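Local coordinates for unknown protein (Galdieria sulphuraria, PDB 2NYI), which is of unknown function but carries tandem ACT domains, a fold that in many relatives binds small regulatory ligands such as amino acids, at residues V145-F149 with P150-E154. Numbering follows the deposited sequence.
Sequences VAFPF and PLYQE
Pro148 and Leu151 are joined by a backbone hydrogen bond, Leu151 N to Pro148 O, 3.0 Å long. A second bond follows one residue on, from Tyr152 N to Phe149 O at 3.0 Å. Both are nearly straight. Each runs from residue i+3 back to residue i, so two consecutive turns bend the chain from strand to helix. Phe149 and Pro150 have near-helical backbone angles, and the two bonds close overlapping type I turns.

Apolar contacts line the bend. Phe147 has CG between its backbone N and carbonyl carbon (chi1 58°), which turns the ring toward Tyr152, on the helix side of the bend. Its CE1 lies 3.7 Å from Tyr152 CA, which meets the ring at its edge, and its CD1 is 4.1 Å from Leu151 CB. Leu151 points the same way as Pro148, and its CD1 reaches CD of that proline at 4.1 Å. With an alanine at Phe147 the ring edge would be gone, and a gap would probably open beside Leu151 CB and Tyr152 CA.

Pro150 makes a CH-pi contact with Phe149. Its CD lies 3.6 Å from the centroid of the Phe149 ring, over one face and offset toward the rim.

The turn connects strand 137-148 to helix 152-166 in an ACT-like βαββαβ unit. Phe147 stacks on Tyr94 of the adjacent strand 91-99 and also touches Ala119. Tyr152 OH is hydrogen-bonded to Leu172 O, tying the first turn of the helix to strand 169-174, outermost of its sheet within this chain.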
loop_
_atom_site.group_PDB
_atom_site.type_symbol
_atom_site.label_atom_id
_atom_site.label_comp_id
_atom_site.label_asym_id
_atom_site.label_seq_id
_atom_site.Cartn_x
_atom_site.Cartn_y
_atom_site.Cartn_z
ATOM N N VAL A 145 1.496 12.612 5.266
ATOM C CA VAL A 145 0.380 12.993 6.134
ATOM C C VAL A 145 -0.209 14.320 5.670
ATOM O O VAL A 145 0.454 15.079 4.969
ATOM C CB VAL A 145 0.820 13.104 7.643
ATOM C CG1 VAL A 145 1.424 11.783 8.132
ATOM C CG2 VAL A 145 1.802 14.298 7.875
ATOM N N ALA A 146 -1.460 14.582 6.043
ATOM C CA ALA A 146 -2.139 15.802 5.630
ATOM C C ALA A 146 -2.821 16.445 6.821
ATOM O O ALA A 146 -3.533 15.781 7.584
ATOM C CB ALA A 146 -3.162 15.511 4.534
ATOM N N PHE A 147 -2.614 17.752 6.951
ATOM C CA PHE A 147 -3.287 18.536 7.973
ATOM C C PHE A 147 -3.261 20.016 7.617
ATOM O O PHE A 147 -2.457 20.448 6.769
ATOM C CB PHE A 147 -2.670 18.279 9.361
ATOM C CG PHE A 147 -1.195 18.579 9.445
ATOM C CD1 PHE A 147 -0.748 19.890 9.597
ATOM C CD2 PHE A 147 -0.253 17.547 9.383
ATOM C CE1 PHE A 147 0.601 20.180 9.678
ATOM C CE2 PHE A 147 1.104 17.820 9.453
ATOM C CZ PHE A 147 1.542 19.134 9.622
ATOM N N PRO A 148 -4.160 20.813 8.246
ATOM C CA PRO A 148 -4.152 22.262 7.987
ATOM C C PRO A 148 -2.812 22.889 8.326
ATOM O O PRO A 148 -2.308 22.724 9.448
ATOM C CB PRO A 148 -5.234 22.803 8.934
ATOM C CG PRO A 148 -6.191 21.633 9.114
ATOM C CD PRO A 148 -5.260 20.413 9.141
ATOM N N PHE A 149 -2.245 23.626 7.370
ATOM C CA PHE A 149 -0.899 24.171 7.528
ATOM C C PHE A 149 -0.684 25.023 8.797
ATOM O O PHE A 149 0.433 25.058 9.312
ATOM C CB PHE A 149 -0.427 24.932 6.272
ATOM C CG PHE A 149 -1.155 26.230 6.024
ATOM C CD1 PHE A 149 -0.831 27.382 6.752
ATOM C CD2 PHE A 149 -2.141 26.311 5.047
ATOM C CE1 PHE A 149 -1.515 28.588 6.537
ATOM C CE2 PHE A 149 -2.823 27.515 4.816
ATOM C CZ PHE A 149 -2.512 28.651 5.566
ATOM N N PRO A 150 -1.730 25.737 9.287
ATOM C CA PRO A 150 -1.434 26.509 10.512
ATOM C C PRO A 150 -0.972 25.655 11.706
ATOM O O PRO A 150 -0.378 26.195 12.637
ATOM C CB PRO A 150 -2.782 27.161 10.850
ATOM C CG PRO A 150 -3.482 27.284 9.518
ATOM C CD PRO A 150 -3.113 25.978 8.818
ATOM N N LEU A 151 -1.263 24.356 11.681
ATOM C CA LEU A 151 -0.876 23.441 12.772
ATOM C C LEU A 151 0.575 22.950 12.687
ATOM O O LEU A 151 1.022 22.221 13.580
ATOM C CB LEU A 151 -1.805 22.210 12.808
ATOM C CG LEU A 151 -3.324 22.396 12.899
ATOM C CD1 LEU A 151 -4.064 21.068 13.040
ATOM C CD2 LEU A 151 -3.718 23.345 14.026
ATOM N N TYR A 152 1.300 23.325 11.632
ATOM C CA TYR A 152 2.648 22.773 11.379
ATOM C C TYR A 152 3.541 22.895 12.612
ATOM O O TYR A 152 4.087 21.899 13.079
ATOM C CB TYR A 152 3.310 23.459 10.185
ATOM C CG TYR A 152 4.734 22.986 9.902
ATOM C CD1 TYR A 152 4.969 21.723 9.340
ATOM C CD2 TYR A 152 5.837 23.791 10.204
ATOM C CE1 TYR A 152 6.280 21.276 9.078
ATOM C CE2 TYR A 152 7.152 23.352 9.946
ATOM C CZ TYR A 152 7.354 22.093 9.375
ATOM O OH TYR A 152 8.631 21.641 9.104
ATOM N N GLN A 153 3.666 24.113 13.149
ATOM C CA GLN A 153 4.601 24.328 14.258
ATOM C C GLN A 153 4.236 23.501 15.490
ATOM O O GLN A 153 5.114 22.878 16.103
ATOM C CB GLN A 153 4.791 25.820 14.591
ATOM C CG GLN A 153 5.906 26.080 15.624
ATOM C CD GLN A 153 7.203 25.319 15.313
ATOM O OE1 GLN A 153 7.818 25.509 14.255
ATOM N NE2 GLN A 153 7.620 24.450 16.241
ATOM N N GLU A 154 2.952 23.440 15.836
ATOM C CA GLU A 154 2.575 22.633 17.005
ATOM C C GLU A 154 2.734 21.127 16.799
ATOM O O GLU A 154 3.004 20.391 17.759
ATOM C CB GLU A 154 1.180 22.973 17.515
ATOM C CG GLU A 154 0.035 22.457 16.709
ATOM C CD GLU A 154 -1.254 23.131 17.131
ATOM O OE1 GLU A 154 -1.304 24.379 17.068
ATOM O OE2 GLU A 154 -2.193 22.421 17.542
#